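Local coordinates for peptidoglycan-binding domain 1 (Burkholderia, PDB 5NM7), which probably binds bacterial peptidoglycan and cleaves its glycan strands, as a modular phage endolysin that joins a cell-wall-binding domain to a lysozyme-like catalytic domain, at residues 2-7 and 57-62; 16-21 and 36-41. All coordinates share one frame; numbering follows the deposited sequence. Where two conformers were deposited one is given.

Contact 1 (2-7 and 57-62); sequences YKTLRL and AGPKTW. With GLY (glycine), chain C.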
ATOM      1  N   TYR A   2       5.225  13.309 -14.784  1.00 58.81           N
ATOM      2  CA  TYR A   2       6.464  13.829 -14.109  1.00 58.23           C
ATOM      3  C   TYR A   2       7.044  12.750 -13.196  1.00 51.70           C
ATOM      4  O   TYR A   2       6.319  11.873 -12.718  1.00 48.24           O
ATOM      5  CB  TYR A   2       6.185  15.107 -13.297  1.00 62.74           C
ATOM      6  CG  TYR A   2       5.265  16.106 -13.982  1.00 67.16           C
ATOM      7  CD1 TYR A   2       5.747  17.005 -14.938  1.00 70.99           C
ATOM      8  CD2 TYR A   2       3.901  16.135 -13.684  1.00 68.62           C
ATOM      9  CE1 TYR A   2       4.892  17.909 -15.566  1.00 73.58           C
ATOM     10  CE2 TYR A   2       3.040  17.031 -14.299  1.00 71.36           C
ATOM     11  CZ  TYR A   2       3.534  17.916 -15.239  1.00 74.64           C
ATOM     12  OH  TYR A   2       2.661  18.796 -15.842  1.00 74.10           O
ATOM     13  N   LYS A   3       8.351  12.810 -12.966  1.00 48.03           N
ATOM     14  CA  LYS A   3       9.008  11.837 -12.096  1.00 44.00           C
ATOM     15  C   LYS A   3       8.632  12.146 -10.627  1.00 37.75           C
ATOM     16  O   LYS A   3       8.333  13.306 -10.264  1.00 35.96           O
ATOM     17  CB  LYS A   3      10.542  11.783 -12.366  1.00 49.56           C
ATOM     18  CG  LYS A   3      11.446  12.720 -11.554  1.00 54.02           C
ATOM     19  CD  LYS A   3      12.350  11.977 -10.559  1.00 55.21           C
ATOM     20  CE  LYS A   3      13.748  11.703 -11.114  1.00 57.36           C
ATOM     21  NZ  LYS A   3      14.638  12.899 -11.005  1.00 56.65           N
ATOM     22  N   THR A   4       8.606  11.102  -9.805  1.00 32.85           N
ATOM     23  CA  THR A   4       8.361  11.256  -8.369  1.00 31.53           C
ATOM     24  C   THR A   4       9.526  11.995  -7.731  1.00 27.92           C
ATOM     25  O   THR A   4      10.679  11.636  -7.953  1.00 29.68           O
ATOM     26  CB  THR A   4       8.169   9.893  -7.676  1.00 30.40           C
ATOM     27  OG1 THR A   4       6.984   9.291  -8.190  1.00 30.58           O
ATOM     28  CG2 THR A   4       8.029  10.030  -6.166  1.00 29.76           C
ATOM     29  N   LEU A   5       9.218  13.003  -6.925  1.00 25.76           N
ATOM     30  CA  LEU A   5      10.199  13.807  -6.247  1.00 24.69           C
ATOM     31  C   LEU A   5      10.021  13.704  -4.738  1.00 24.54           C
ATOM     32  O   LEU A   5       8.903  13.629  -4.220  1.00 23.64           O
ATOM     33  CB  LEU A   5      10.082  15.280  -6.655  1.00 25.60           C
ATOM     34  CG  LEU A   5      10.271  15.519  -8.153  1.00 27.38           C
ATOM     35  CD1 LEU A   5      10.012  16.983  -8.462  1.00 27.65           C
ATOM     36  CD2 LEU A   5      11.674  15.132  -8.610  1.00 29.55           C
ATOM     37  N   ARG A   6      11.143  13.754  -4.045  1.00 24.79           N
ATOM     38  CA  ARG A   6      11.169  13.644  -2.609  1.00 26.08           C
ATOM     39  C   ARG A   6      12.312  14.434  -2.027  1.00 26.40           C
ATOM     40  O   ARG A   6      13.225  14.895  -2.745  1.00 25.90           O
ATOM     41  CB  ARG A   6      11.258  12.151  -2.196  1.00 27.51           C
ATOM     42  CG  ARG A   6      12.528  11.459  -2.685  1.00 31.60           C
ATOM     43  CD  ARG A   6      12.632   9.952  -2.454  1.00 34.74           C
ATOM     44  NE  ARG A   6      11.621   9.195  -3.192  1.00 38.37           N
ATOM     45  CZ  ARG A   6      10.621   8.494  -2.646  1.00 39.72           C
ATOM     46  NH1 ARG A   6      10.448   8.404  -1.314  1.00 43.39           N
ATOM     47  NH2 ARG A   6       9.790   7.854  -3.449  1.00 44.11           N
ATOM     48  N   LEU A   7      12.275  14.558  -0.712  1.00 25.77           N
ATOM     49  CA  LEU A   7      13.302  15.263   0.047  1.00 27.55           C
ATOM     50  C   LEU A   7      14.693  14.885  -0.429  1.00 27.65           C
ATOM     51  O   LEU A   7      15.019  13.704  -0.531  1.00 26.25           O
ATOM     52  CB  LEU A   7      13.185  14.961   1.539  1.00 30.30           C
ATOM     53  CG  LEU A   7      14.130  15.799   2.407  1.00 29.61           C
ATOM     54  CD1 LEU A   7      13.489  17.123   2.749  1.00 29.73           C
ATOM     55  CD2 LEU A   7      14.551  15.057   3.676  1.00 32.09           C
ATOM     56  N   ALA A  57       6.144  14.000  -3.659  1.00 18.98           N
ATOM     57  CA  ALA A  57       5.421  14.425  -4.864  1.00 19.49           C
ATOM     58  C   ALA A  57       5.458  13.286  -5.848  1.00 18.44           C
ATOM     59  O   ALA A  57       6.318  13.226  -6.740  1.00 20.59           O
ATOM     60  CB  ALA A  57       6.029  15.694  -5.451  1.00 19.51           C
ATOM     61  N   GLY A  58       4.506  12.376  -5.703  1.00 16.86           N
ATOM     62  CA  GLY A  58       4.393  11.248  -6.637  1.00 17.26           C
ATOM     63  C   GLY A  58       3.295  11.479  -7.651  1.00 20.43           C
ATOM     64  O   GLY A  58       2.772  12.600  -7.756  1.00 20.93           O
ATOM     65  N   PRO A  59       2.885  10.419  -8.362  1.00 20.98           N
ATOM     66  CA  PRO A  59       1.907  10.580  -9.463  1.00 22.70           C
ATOM     67  C   PRO A  59       0.553  11.122  -9.017  1.00 21.43           C
ATOM     68  O   PRO A  59      -0.087  11.908  -9.727  1.00 22.98           O
ATOM     69  CB  PRO A  59       1.800   9.165 -10.045  1.00 23.80           C
ATOM     70  CG  PRO A  59       2.999   8.441  -9.554  1.00 24.72           C
ATOM     71  CD  PRO A  59       3.377   9.026  -8.260  1.00 23.22           C
ATOM     72  N   LYS A  60       0.107  10.745  -7.821  1.00 19.29           N
ATOM     73  CA  LYS A  60      -1.162  11.250  -7.320  1.00 20.58           C
ATOM     74  C   LYS A  60      -1.095  12.728  -7.034  1.00 20.60           C
ATOM     75  O   LYS A  60      -2.025  13.479  -7.367  1.00 21.83           O
ATOM     76  CB  LYS A  60      -1.601  10.486  -6.057  1.00 18.68           C
ATOM     77  CG  LYS A  60      -1.840   9.016  -6.329  1.00 19.54           C
ATOM     78  CD  LYS A  60      -2.140   8.300  -5.036  1.00 20.52           C
ATOM     79  CE  LYS A  60      -2.419   6.836  -5.300  1.00 22.16           C
ATOM     80  NZ  LYS A  60      -2.619   6.109  -4.019  1.00 20.19           N
ATOM     81  N   THR A  61      -0.020  13.152  -6.366  1.00 21.41           N
ATOM     82  CA  THR A  61       0.149  14.570  -6.067  1.00 21.41           C
ATOM     83  C   THR A  61       0.278  15.372  -7.364  1.00 23.40           C
ATOM     84  O   THR A  61      -0.380  16.421  -7.499  1.00 23.17           O
ATOM     85  CB  THR A  61       1.332  14.810  -5.152  1.00 22.68           C
ATOM     86  OG1 THR A  61       1.092  14.110  -3.916  1.00 23.03           O
ATOM     87  CG2 THR A  61       1.459  16.275  -4.800  1.00 23.53           C
ATOM     88  N   TRP A  62       1.080  14.880  -8.289  1.00 24.18           N
ATOM     89  CA  TRP A  62       1.248  15.549  -9.589  1.00 26.95           C
ATOM     90  C   TRP A  62      -0.078  15.732 -10.322  1.00 30.26           C
ATOM     91  O   TRP A  62      -0.343  16.808 -10.887  1.00 28.69           O
ATOM     92  CB  TRP A  62       2.233  14.824 -10.486  1.00 27.15           C
ATOM     93  CG  TRP A  62       3.647  15.144 -10.194  1.00 27.34           C
ATOM     94  CD1 TRP A  62       4.611  14.285  -9.798  1.00 27.56           C
ATOM     95  CD2 TRP A  62       4.269  16.425 -10.301  1.00 29.20           C
ATOM     96  NE1 TRP A  62       5.795  14.941  -9.647  1.00 29.59           N
ATOM     97  CE2 TRP A  62       5.622  16.257  -9.966  1.00 27.36           C
ATOM     98  CE3 TRP A  62       3.815  17.691 -10.682  1.00 31.02           C
ATOM     99  CZ2 TRP A  62       6.526  17.306  -9.961  1.00 29.73           C
ATOM    100  CZ3 TRP A  62       4.703  18.731 -10.692  1.00 31.30           C
ATOM    101  CH2 TRP A  62       6.051  18.542 -10.330  1.00 31.14           C
TER
HETATM  102  N   GLY C 301       2.425  10.685  -2.206  1.00 19.91           N
HETATM  103  CA  GLY C 301       2.413   9.721  -3.349  1.00 21.11           C
HETATM  104  C   GLY C 301       1.842  10.297  -4.636  1.00 20.80           C
HETATM  105  O   GLY C 301       1.515   9.519  -5.539  1.00 19.57           O
HETATM  106  OXT GLY C 301       1.756  11.533  -4.792  1.00 21.23           O
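With CG of Y2 anti to its carbonyl carbon (chi1 -42°) and CG of W62 likewise (chi1 -82°), the two side chains reach for each other and cross at about a right angle. Y2 CB lies over the face of the indole, 3.6 Å from the centroid of the W62 five-membered ring, a CH-pi contact; the phenol ring meets the six-membered ring obliquely, planes at 38°, with W62 CZ3 over one face of the tyrosine. Y2 is poorly ordered, so these details are approximate. At the indole edge, L5 CD1 packs in plane against W62 CZ2 at 3.8 Å, and W62 NE1 donates to K3 O at 3.1 Å, the oxygen tilted off the ring plane. The backbones join in a single antiparallel bridge: L5 N bonds A57 O at 2.9 Å, and A57 N returns to L5 O at 2.8 Å. This pins the N-terminal arm to the start of helix 59-67 in the peptidoglycan-binding domain, where G58 is the N-cap. A bound glycine occupies that helix end: its OXT accepts from T61 OG1 (2.8 Å), T61 N and, weakly, G58 N, while K60 N holds its O at 2.9 Å. D54 and I56 also hydrogen-bond to it.

Contact 2 (16-21 and 36-41); sequences YLQRQL and SATRDA. With GLY (glycine), chain D.
Q18 lays its CG and amide end across T38, the two side chains crossing at about a right angle, with Q18 CG 3.9 Å from T38 OG1. With its chain extended beyond CG, the glutamine carries NE2 to T38 OG1 at 3.1 Å, in a nearly straight bond (173°) whose acceptor lies in the amide plane. The rotation of that amide is fixed from outside as well: NE2 also bonds D31, and OE1 accepts from A32 N. T38 holds OG1 anti to its own carbonyl carbon (chi1 -62°), which lets the hydroxyl take the Q18 N-H and also donate to a bound glycine, with T38 OG1 2.9 Å from the glycine O. The same carboxylate oxygen accepts from T38 N at 2.8 Å, and OXT takes A37 N at 2.9 Å, so the ligand sits at the first turn of helix 36-48, where the helix dipole would favour a negative charge. D31 and I33 also bond the glycine. Beyond this polar end the contact is apolar and looser: L17 CD2 faces T38 CG2 at 4.2 Å, and L21 CD1 meets A41 CB at 4.1 Å. The axes of the two short segments pass 10.7 Å apart at 48°. Within this peptidoglycan-binding domain, helix 59-67 packs on the pair through W62 and L65 against L17, with L65 also on L21, while V42 and F45 of helix 36-48 extend the cover of L21.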
ATOM      1  N   TYR A  16      10.169  23.275 -10.996  1.00 23.98           N
ATOM      2  CA  TYR A  16       8.839  23.150 -11.584  1.00 27.12           C
ATOM      3  C   TYR A  16       7.803  22.803 -10.506  1.00 24.87           C
ATOM      4  O   TYR A  16       6.789  23.465 -10.367  1.00 21.56           O
ATOM      5  CB  TYR A  16       8.824  22.121 -12.708  1.00 29.46           C
ATOM      6  CG  TYR A  16       7.472  21.998 -13.360  1.00 35.96           C
ATOM      7  CD1 TYR A  16       6.980  23.025 -14.176  1.00 41.92           C
ATOM      8  CD2 TYR A  16       6.655  20.895 -13.129  1.00 37.41           C
ATOM      9  CE1 TYR A  16       5.723  22.939 -14.765  1.00 44.06           C
ATOM     10  CE2 TYR A  16       5.397  20.797 -13.720  1.00 42.37           C
ATOM     11  CZ  TYR A  16       4.940  21.833 -14.530  1.00 44.36           C
ATOM     12  OH  TYR A  16       3.702  21.745 -15.115  1.00 54.85           O
ATOM     13  N   LEU A  17       8.125  21.830  -9.658  1.00 22.44           N
ATOM     14  CA  LEU A  17       7.247  21.530  -8.514  1.00 20.39           C
ATOM     15  C   LEU A  17       7.001  22.743  -7.628  1.00 19.81           C
ATOM     16  O   LEU A  17       5.861  23.025  -7.238  1.00 19.09           O
ATOM     17  CB  LEU A  17       7.850  20.398  -7.663  1.00 20.23           C
ATOM     18  CG  LEU A  17       7.090  20.021  -6.400  1.00 20.63           C
ATOM     19  CD1 LEU A  17       5.746  19.361  -6.719  1.00 22.35           C
ATOM     20  CD2 LEU A  17       7.971  19.081  -5.589  1.00 20.91           C
ATOM     21  N   GLN A  18       8.060  23.462  -7.288  1.00 21.57           N
ATOM     22  CA  GLN A  18       7.956  24.614  -6.395  1.00 22.78           C
ATOM     23  C   GLN A  18       7.021  25.681  -7.012  1.00 23.38           C
ATOM     24  O   GLN A  18       6.144  26.227  -6.343  1.00 23.38           O
ATOM     25  CB  GLN A  18       9.321  25.190  -6.120  1.00 22.61           C
ATOM     26  CG  GLN A  18      10.183  24.297  -5.233  1.00 23.19           C
ATOM     27  CD  GLN A  18      11.637  24.682  -5.187  1.00 21.89           C
ATOM     28  OE1 GLN A  18      12.202  25.216  -6.149  1.00 23.73           O
ATOM     29  NE2 GLN A  18      12.270  24.396  -4.068  1.00 22.47           N
ATOM     30  N   ARG A  19       7.185  25.931  -8.307  1.00 24.74           N
ATOM     31  CA  ARG A  19       6.263  26.855  -9.017  1.00 26.47           C
ATOM     32  C   ARG A  19       4.811  26.402  -8.962  1.00 26.15           C
ATOM     33  O   ARG A  19       3.918  27.231  -8.726  1.00 26.43           O
ATOM     34  CB  ARG A  19       6.707  27.055 -10.465  1.00 26.98           C
ATOM     35  CG  ARG A  19       7.988  27.863 -10.535  1.00 29.45           C
ATOM     36  CD  ARG A  19       8.315  28.395 -11.917  1.00 30.77           C
ATOM     37  NE  ARG A  19       9.360  29.413 -11.755  1.00 33.46           N
ATOM     38  CZ  ARG A  19      10.669  29.227 -11.951  1.00 37.13           C
ATOM     39  NH1 ARG A  19      11.150  28.061 -12.384  1.00 38.57           N
ATOM     40  NH2 ARG A  19      11.511  30.237 -11.723  1.00 36.63           N
ATOM     41  N   GLN A  20       4.572  25.097  -9.143  1.00 23.86           N
ATOM     42  CA  GLN A  20       3.215  24.534  -9.084  1.00 26.48           C
ATOM     43  C   GLN A  20       2.631  24.671  -7.672  1.00 26.73           C
ATOM     44  O   GLN A  20       1.471  25.050  -7.514  1.00 26.30           O
ATOM     45  CB  GLN A  20       3.203  23.083  -9.546  1.00 26.46           C
ATOM     46  CG  GLN A  20       3.539  22.798 -10.997  1.00 27.98           C
ATOM     47  CD  GLN A  20       2.503  23.407 -11.927  1.00 31.76           C
ATOM     48  OE1 GLN A  20       1.496  22.755 -12.269  1.00 39.83           O
ATOM     49  NE2 GLN A  20       2.685  24.631 -12.274  1.00 28.84           N
ATOM     50  N   LEU A  21       3.447  24.404  -6.657  1.00 24.40           N
ATOM     51  CA  LEU A  21       3.011  24.599  -5.276  1.00 24.36           C
ATOM     52  C   LEU A  21       2.665  26.055  -4.992  1.00 25.82           C
ATOM     53  O   LEU A  21       1.682  26.339  -4.304  1.00 26.79           O
ATOM     54  CB  LEU A  21       4.062  24.098  -4.290  1.00 22.58           C
ATOM     55  CG  LEU A  21       4.308  22.575  -4.359  1.00 22.52           C
ATOM     56  CD1 LEU A  21       5.609  22.217  -3.674  1.00 23.01           C
ATOM     57  CD2 LEU A  21       3.142  21.818  -3.715  1.00 24.19           C
ATOM     58  N   SER A  36      13.248  20.795   3.431  1.00 26.66           N
ATOM     59  CA  SER A  36      12.157  20.708   4.392  1.00 28.89           C
ATOM     60  C   SER A  36      11.009  21.661   4.101  1.00 29.08           C
ATOM     61  O   SER A  36       9.862  21.334   4.366  1.00 26.72           O
ATOM     62  CB  SER A  36      12.692  20.900   5.833  1.00 33.09           C
ATOM     63  OG  SER A  36      13.143  22.233   6.042  1.00 36.15           O
ATOM     64  N   ALA A  37      11.300  22.862   3.603  1.00 27.56           N
ATOM     65  CA  ALA A  37      10.233  23.805   3.286  1.00 26.72           C
ATOM     66  C   ALA A  37       9.385  23.279   2.122  1.00 23.94           C
ATOM     67  O   ALA A  37       8.162  23.424   2.133  1.00 24.55           O
ATOM     68  CB  ALA A  37      10.795  25.192   2.977  1.00 26.99           C
ATOM     69  N   THR A  38      10.050  22.737   1.111  1.00 21.79           N
ATOM     70  CA  THR A  38       9.361  22.203  -0.051  1.00 23.56           C
ATOM     71  C   THR A  38       8.531  20.984   0.384  1.00 21.92           C
ATOM     72  O   THR A  38       7.358  20.856   0.001  1.00 23.53           O
ATOM     73  CB  THR A  38      10.336  21.892  -1.207  1.00 22.75           C
ATOM     74  OG1 THR A  38      10.972  23.118  -1.606  1.00 25.75           O
ATOM     75  CG2 THR A  38       9.609  21.307  -2.382  1.00 22.37           C
ATOM     76  N   ARG A  39       9.138  20.101   1.174  0.50 24.22           N
ATOM     77  CA  ARG A  39       8.410  18.946   1.715  0.50 25.45           C
ATOM     78  C   ARG A  39       7.168  19.361   2.509  0.50 24.56           C
ATOM     79  O   ARG A  39       6.074  18.820   2.305  0.50 23.49           O
ATOM     80  CB  ARG A  39       9.309  18.080   2.596  0.50 27.75           C
ATOM     81  CG  ARG A  39       8.566  16.888   3.195  0.50 30.13           C
ATOM     82  CD  ARG A  39       9.461  15.861   3.879  0.50 34.10           C
ATOM     83  NE  ARG A  39      10.291  16.245   5.010  0.50 37.01           N
ATOM     84  CZ  ARG A  39      11.257  15.430   5.404  0.50 36.57           C
ATOM     85  NH1 ARG A  39      12.063  15.697   6.414  0.50 36.57           N
ATOM     86  NH2 ARG A  39      11.405  14.296   4.732  0.50 35.53           N
ATOM     87  N   ASP A  40       7.341  20.322   3.416  1.00 24.03           N
ATOM     88  CA  ASP A  40       6.215  20.873   4.184  1.00 25.69           C
ATOM     89  C   ASP A  40       5.134  21.412   3.292  1.00 23.50           C
ATOM     90  O   ASP A  40       3.951  21.225   3.576  1.00 23.11           O
ATOM     91  CB  ASP A  40       6.665  21.994   5.130  1.00 28.43           C
ATOM     92  CG  ASP A  40       7.462  21.495   6.286  1.00 30.46           C
ATOM     93  OD1 ASP A  40       7.613  20.266   6.444  1.00 33.17           O
ATOM     94  OD2 ASP A  40       7.996  22.342   7.008  1.00 30.71           O
ATOM     95  N   ALA A  41       5.525  22.091   2.211  1.00 22.02           N
ATOM     96  CA  ALA A  41       4.542  22.605   1.262  1.00 20.00           C
ATOM     97  C   ALA A  41       3.781  21.487   0.555  1.00 20.25           C
ATOM     98  O   ALA A  41       2.573  21.606   0.353  1.00 19.79           O
ATOM     99  CB  ALA A  41       5.191  23.545   0.235  1.00 21.57           C
TER
HETATM  100  N   GLY D 302      14.348  24.801  -0.950  1.00 28.23           N
HETATM  101  CA  GLY D 302      14.645  24.823   0.499  1.00 28.89           C
HETATM  102  C   GLY D 302      13.647  23.964   1.247  1.00 29.40           C
HETATM  103  O   GLY D 302      12.784  23.308   0.642  1.00 26.79           O
HETATM  104  OXT GLY D 302      13.712  23.924   2.478  1.00 27.92           O

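Starting at the N terminus, the arm 2-7 leads into helix 12-23, the chain loops back to helix 36-48, and then reaches 57-62 at the start of helix 59-67. Contact 2 closes the inner loop, between the first two helices; contact 1 closes the outer one, so contact 2 is nested inside it. Their centres lie about 11 Å apart and they touch: Y2 OH and Y16 OH, 3.2 Å apart, probably share a hydrogen bond, and the indole tip of W62 packs on Y16. Between them they join the N-terminal arm to all three helices of the peptidoglycan-binding domain, each contact with a glycine at a helix start.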